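Guanidinopropionase (Pseudomonas aeruginosa, PDB 3NIQ) catalyses the manganese-dependent hydrolysis of 3-guanidinopropanoate to beta-alanine and urea, working as a homohexamer of the arginase family. Local coordinates at residues 77-83 / 307-312; 265-270 / 301-306. One frame throughout, in Å; residues are numbered along the deposited sequence.

Contact 1. Residues 77-83 / 307-312; sequences IAPYDLV and LCLLAE
A short helix can be seated on a long one almost wholly by apolar side chains, as residues 77-83 and 307-312 illustrate. Ile77 is polyproline-II-like (phi/psi -62/133), Ala78 is the N-cap, and 79-82 form one helical turn closed by Leu82 N to Ala78 O (3.1 Å) and Val83 N to Pro79 O (3.0 Å); Val83 then turns extended (-146/173). Residues 307-312 are helical throughout. Ile77 and Ala311 have the most surface covered, and Pro79 marks the closest backbone approach, its CA 5.3 Å from Cys308 CA. Ile77 CG2 packs 3.9 Å from Cys308 CB; Pro79 CB lies 3.7 Å from Leu307 CG and 3.9 Å from Ala311 CB, its CD 4.0 Å from Cys308 SG. Ala311 CB also meets Val83 CG2 at 3.9 Å. In this three-layer alpha/beta arginase fold, helix 294-317 packs on the parallel sheet, and turn 79-82 leads into its edge strand 85-90. Tyr80 (chi1 m) points its CA-CB bond away, yet its ring swings CE1 to 3.5 Å from Leu307 CD2. In mixed contacts, Ile77 (chi1 m, chi2 t) sets CD1 3.5 Å from Glu312 CD, and Leu82 CD1 lies 3.9 Å from Glu312 CG. Glu312 forms a salt bridge with Arg273.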
loop_
_atom_site.group_PDB
_atom_site.type_symbol
_atom_site.label_atom_id
_atom_site.label_comp_id
_atom_site.label_asym_id
_atom_site.label_seq_id
_atom_site.Cartn_x
_atom_site.Cartn_y
_atom_site.Cartn_z
ATOM N N ILE A 77 -22.446 -29.241 3.296
ATOM C CA ILE A 77 -23.196 -28.639 4.393
ATOM C C ILE A 77 -23.748 -27.291 3.949
ATOM O O ILE A 77 -23.041 -26.488 3.332
ATOM C CB ILE A 77 -22.335 -28.472 5.656
ATOM C CG1 ILE A 77 -21.840 -29.851 6.127
ATOM C CG2 ILE A 77 -23.133 -27.736 6.753
ATOM C CD1 ILE A 77 -20.704 -29.840 7.183
ATOM N N ALA A 78 -25.027 -27.066 4.230
ATOM C CA ALA A 78 -25.660 -25.788 3.973
ATOM C C ALA A 78 -26.090 -25.272 5.351
ATOM O O ALA A 78 -27.200 -25.566 5.805
ATOM C CB ALA A 78 -26.865 -25.970 3.037
ATOM N N PRO A 79 -25.193 -24.522 6.034
ATOM C CA PRO A 79 -25.368 -24.185 7.451
ATOM C C PRO A 79 -26.685 -23.476 7.774
ATOM O O PRO A 79 -27.308 -23.769 8.800
ATOM C CB PRO A 79 -24.175 -23.268 7.756
ATOM C CG PRO A 79 -23.723 -22.754 6.437
ATOM C CD PRO A 79 -23.992 -23.883 5.466
ATOM N N TYR A 80 -27.092 -22.553 6.916
ATOM C CA TYR A 80 -28.258 -21.739 7.186
ATOM C C TYR A 80 -29.562 -22.517 7.038
ATOM O O TYR A 80 -30.562 -22.113 7.618
ATOM C CB TYR A 80 -28.254 -20.486 6.311
ATOM C CG TYR A 80 -26.881 -19.862 6.247
ATOM C CD1 TYR A 80 -26.261 -19.355 7.400
ATOM C CD2 TYR A 80 -26.186 -19.802 5.044
ATOM C CE1 TYR A 80 -24.978 -18.794 7.331
ATOM C CE2 TYR A 80 -24.919 -19.262 4.974
ATOM C CZ TYR A 80 -24.319 -18.764 6.116
ATOM O OH TYR A 80 -23.059 -18.236 6.035
ATOM N N ASP A 81 -29.543 -23.602 6.256
ATOM C CA ASP A 81 -30.695 -24.515 6.162
ATOM C C ASP A 81 -30.721 -25.456 7.350
ATOM O O ASP A 81 -31.788 -25.708 7.910
ATOM C CB ASP A 81 -30.702 -25.326 4.856
ATOM C CG ASP A 81 -30.976 -24.465 3.627
ATOM O OD1 ASP A 81 -31.641 -23.422 3.752
ATOM O OD2 ASP A 81 -30.520 -24.838 2.532
ATOM N N LEU A 82 -29.542 -25.932 7.757
ATOM C CA LEU A 82 -29.429 -26.824 8.909
ATOM C C LEU A 82 -29.933 -26.203 10.202
ATOM O O LEU A 82 -30.693 -26.834 10.927
ATOM C CB LEU A 82 -27.988 -27.303 9.116
ATOM C CG LEU A 82 -27.518 -28.484 8.304
ATOM C CD1 LEU A 82 -26.188 -28.972 8.890
ATOM C CD2 LEU A 82 -28.592 -29.596 8.347
ATOM N N VAL A 83 -29.509 -24.976 10.495
ATOM C CA VAL A 83 -29.846 -24.331 11.780
ATOM C C VAL A 83 -30.020 -22.832 11.602
ATOM O O VAL A 83 -29.769 -22.297 10.513
ATOM C CB VAL A 83 -28.747 -24.581 12.863
ATOM C CG1 VAL A 83 -28.446 -26.069 12.996
ATOM C CG2 VAL A 83 -27.463 -23.807 12.529
ATOM N N LEU A 307 -18.248 -22.580 10.754
ATOM C CA LEU A 307 -19.697 -22.462 10.841
ATOM C C LEU A 307 -20.365 -23.759 10.389
ATOM O O LEU A 307 -21.318 -24.230 11.000
ATOM C CB LEU A 307 -20.208 -21.288 9.989
ATOM C CG LEU A 307 -21.712 -21.216 9.697
ATOM C CD1 LEU A 307 -22.539 -21.180 10.991
ATOM C CD2 LEU A 307 -22.050 -19.993 8.845
ATOM N N CYS A 308 -19.863 -24.324 9.306
ATOM C CA CYS A 308 -20.458 -25.535 8.767
ATOM C C CYS A 308 -20.423 -26.646 9.803
ATOM O O CYS A 308 -21.381 -27.404 9.936
ATOM C CB CYS A 308 -19.760 -25.961 7.475
ATOM S SG CYS A 308 -20.108 -24.812 6.100
ATOM N N LEU A 309 -19.325 -26.733 10.542
ATOM C CA LEU A 309 -19.187 -27.777 11.556
ATOM C C LEU A 309 -20.013 -27.500 12.797
ATOM O O LEU A 309 -20.607 -28.417 13.365
ATOM C CB LEU A 309 -17.723 -27.988 11.925
ATOM C CG LEU A 309 -16.766 -28.282 10.775
ATOM C CD1 LEU A 309 -15.384 -28.600 11.321
ATOM C CD2 LEU A 309 -17.295 -29.437 9.904
ATOM N N LEU A 310 -20.077 -26.240 13.211
ATOM C CA LEU A 310 -20.922 -25.892 14.344
ATOM C C LEU A 310 -22.405 -26.077 14.020
ATOM O O LEU A 310 -23.182 -26.484 14.880
ATOM C CB LEU A 310 -20.689 -24.447 14.792
ATOM C CG LEU A 310 -19.311 -24.121 15.366
ATOM C CD1 LEU A 310 -19.152 -22.599 15.453
ATOM C CD2 LEU A 310 -19.183 -24.745 16.772
ATOM N N ALA A 311 -22.802 -25.738 12.800
ATOM C CA ALA A 311 -24.174 -25.992 12.369
ATOM C C ALA A 311 -24.541 -27.463 12.600
ATOM O O ALA A 311 -25.609 -27.747 13.139
ATOM C CB ALA A 311 -24.366 -25.615 10.901
ATOM N N GLU A 312 -23.667 -28.385 12.196
ATOM C CA GLU A 312 -23.931 -29.815 12.386
ATOM C C GLU A 312 -24.053 -30.183 13.868
ATOM O O GLU A 312 -24.933 -30.945 14.241
ATOM C CB GLU A 312 -22.872 -30.687 11.714
ATOM C CG GLU A 312 -22.960 -30.709 10.190
ATOM C CD GLU A 312 -22.291 -31.924 9.574
ATOM O OE1 GLU A 312 -22.850 -32.462 8.600
ATOM O OE2 GLU A 312 -21.193 -32.328 10.027
#

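Contact 2. Residues 265-270 / 301-306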
loop_
_atom_site.group_PDB
_atom_site.type_symbol
_atom_site.label_atom_id
_atom_site.label_comp_id
_atom_site.label_asym_id
_atom_site.label_seq_id
_atom_site.Cartn_x
_atom_site.Cartn_y
_atom_site.Cartn_z
ATOM N N ALA A 265 -4.764 -25.324 6.476
ATOM C CA ALA A 265 -5.728 -24.940 7.526
ATOM C C ALA A 265 -7.156 -25.392 7.212
ATOM O O ALA A 265 -7.876 -25.876 8.095
ATOM C CB ALA A 265 -5.680 -23.426 7.797
ATOM N N GLN A 266 -7.562 -25.254 5.956
ATOM C CA GLN A 266 -8.883 -25.707 5.527
ATOM C C GLN A 266 -8.988 -27.223 5.667
ATOM O O GLN A 266 -9.992 -27.739 6.152
ATOM C CB GLN A 266 -9.162 -25.292 4.079
ATOM C CG GLN A 266 -9.503 -23.807 3.889
ATOM C CD GLN A 266 -9.715 -23.460 2.424
ATOM O OE1 GLN A 266 -8.836 -23.680 1.600
ATOM N NE2 GLN A 266 -10.883 -22.905 2.099
ATOM N N GLN A 267 -7.954 -27.937 5.242
ATOM C CA GLN A 267 -7.970 -29.403 5.336
ATOM C C GLN A 267 -8.039 -29.848 6.799
ATOM O O GLN A 267 -8.769 -30.774 7.147
ATOM C CB GLN A 267 -6.727 -30.017 4.680
ATOM C CG GLN A 267 -6.629 -29.768 3.160
ATOM C CD GLN A 267 -5.273 -30.188 2.575
ATOM O OE1 GLN A 267 -4.215 -30.010 3.198
ATOM N NE2 GLN A 267 -5.299 -30.720 1.364
ATOM N N LEU A 268 -7.285 -29.190 7.668
ATOM C CA LEU A 268 -7.302 -29.601 9.078
ATOM C C LEU A 268 -8.661 -29.328 9.716
ATOM O O LEU A 268 -9.210 -30.185 10.424
ATOM C CB LEU A 268 -6.172 -28.924 9.844
ATOM C CG LEU A 268 -4.795 -29.430 9.399
ATOM C CD1 LEU A 268 -3.709 -28.462 9.837
ATOM C CD2 LEU A 268 -4.527 -30.813 9.999
ATOM N N VAL A 269 -9.223 -28.147 9.452
ATOM C CA VAL A 269 -10.518 -27.794 10.030
ATOM C C VAL A 269 -11.642 -28.717 9.515
ATOM O O VAL A 269 -12.465 -29.210 10.293
ATOM C CB VAL A 269 -10.839 -26.284 9.829
ATOM C CG1 VAL A 269 -12.290 -25.985 10.153
ATOM C CG2 VAL A 269 -9.937 -25.468 10.726
ATOM N N ARG A 270 -11.665 -28.971 8.215
ATOM C CA ARG A 270 -12.653 -29.891 7.639
ATOM C C ARG A 270 -12.634 -31.285 8.300
ATOM O O ARG A 270 -13.676 -31.886 8.510
ATOM C CB ARG A 270 -12.436 -30.019 6.128
ATOM C CG ARG A 270 -12.913 -28.774 5.357
ATOM C CD ARG A 270 -12.277 -28.698 3.970
ATOM N NE ARG A 270 -12.518 -27.401 3.350
ATOM C CZ ARG A 270 -12.125 -27.077 2.128
ATOM N NH1 ARG A 270 -11.503 -27.967 1.373
ATOM N NH2 ARG A 270 -12.387 -25.861 1.647
ATOM N N THR A 301 -13.243 -16.777 5.627
ATOM C CA THR A 301 -13.361 -18.124 5.072
ATOM C C THR A 301 -13.234 -19.207 6.160
ATOM O O THR A 301 -14.044 -20.117 6.223
ATOM C CB THR A 301 -12.328 -18.388 3.961
ATOM O OG1 THR A 301 -12.362 -17.326 3.001
ATOM C CG2 THR A 301 -12.676 -19.701 3.233
ATOM N N MET A 302 -12.237 -19.096 7.033
ATOM C CA MET A 302 -12.133 -20.042 8.153
ATOM C C MET A 302 -13.394 -19.973 9.041
ATOM O O MET A 302 -13.891 -20.997 9.517
ATOM C CB MET A 302 -10.859 -19.781 8.953
ATOM C CG MET A 302 -9.573 -19.912 8.121
ATOM S SD MET A 302 -9.443 -21.518 7.288
ATOM C CE MET A 302 -9.729 -22.658 8.647
ATOM N N MET A 303 -13.943 -18.777 9.200
ATOM C CA MET A 303 -15.188 -18.611 9.938
ATOM C C MET A 303 -16.280 -19.472 9.292
ATOM O O MET A 303 -16.980 -20.231 9.979
ATOM C CB MET A 303 -15.615 -17.140 9.919
ATOM C CG MET A 303 -16.841 -16.838 10.805
ATOM S SD MET A 303 -17.263 -15.101 10.829
ATOM C CE MET A 303 -18.287 -15.046 12.307
ATOM N N PHE A 304 -16.414 -19.361 7.969
ATOM C CA PHE A 304 -17.365 -20.208 7.248
ATOM C C PHE A 304 -17.060 -21.705 7.400
ATOM O O PHE A 304 -17.980 -22.502 7.602
ATOM C CB PHE A 304 -17.433 -19.834 5.769
ATOM C CG PHE A 304 -18.478 -20.608 5.011
ATOM C CD1 PHE A 304 -19.825 -20.294 5.142
ATOM C CD2 PHE A 304 -18.122 -21.664 4.185
ATOM C CE1 PHE A 304 -20.800 -21.016 4.474
ATOM C CE2 PHE A 304 -19.121 -22.395 3.490
ATOM C CZ PHE A 304 -20.434 -22.057 3.638
ATOM N N GLU A 305 -15.788 -22.098 7.282
ATOM C CA GLU A 305 -15.431 -23.518 7.428
ATOM C C GLU A 305 -15.925 -24.022 8.797
ATOM O O GLU A 305 -16.504 -25.097 8.897
ATOM C CB GLU A 305 -13.920 -23.748 7.339
ATOM C CG GLU A 305 -13.248 -23.294 6.045
ATOM C CD GLU A 305 -13.432 -24.288 4.919
ATOM O OE1 GLU A 305 -13.797 -25.456 5.198
ATOM O OE2 GLU A 305 -13.223 -23.894 3.754
ATOM N N LEU A 306 -15.676 -23.225 9.832
ATOM C CA LEU A 306 -16.063 -23.552 11.211
ATOM C C LEU A 306 -17.573 -23.524 11.421
ATOM O O LEU A 306 -18.114 -24.343 12.177
ATOM C CB LEU A 306 -15.406 -22.580 12.190
ATOM C CG LEU A 306 -13.904 -22.728 12.367
ATOM C CD1 LEU A 306 -13.355 -21.485 13.079
ATOM C CD2 LEU A 306 -13.546 -24.004 13.116
#
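Glu305, Val269 and Met302 bury the largest areas where helix 265-270 runs beside 301-306, the axes 10.0 Å apart and nearly parallel at -18°. Glu305 shows how a buried carboxylate is paid for: Arg270 forms a bidentate salt bridge with it, NE to OE1 and NH2 to OE2, both 3.0 Å, Gln266 NE2 donates a hydrogen bond to OE2 at 3.0 Å, and His72 adds one to OE1. Beneath, the CA-CB bond of Val269 is directed toward the partner helix, with CG1 3.9 Å from Glu305 CB and 3.8 Å from Leu306 CD2. Met302 (chi angles all m) curls across so that CE meets Val269 CG2 at 3.5 Å and Ala265 CB at 4.2 Å. Arg270 NH1 forms a salt bridge with Glu212 of a second subunit. Helix 262-270 is the beta-alpha-beta crossover between adjacent strands 235-240 and 277-283, lying beside helix 294-317 on one face of the parallel arginase-fold sheet, where Met302 and Ala265 rest on Phe239 and Leu306 on Val237 of strand 235-240, while Leu268 packs against helix 211-230.

Helix 294-317 serves both contacts, with 301-306 running directly into 307-312, and contact 2 is nested within the chain loop closed by contact 1. Both are largely buried, but contact 2 lies nearer the chain centre (about 11 Å, against 17 Å for contact 1, from centre to centre). The chemistry follows the place: a neighbouring subunit reaches contact 2, which pairs charged and polar groups above an apolar floor, whereas contact 1 meets no other chain, includes the exposed Leu82 and relies on apolar packing. They touch through Phe304, whose CE1 is 3.9 Å from both Pro79 CG and Tyr80 OH, and where Leu309 CD1 approaches Val269 O at 3.2 Å.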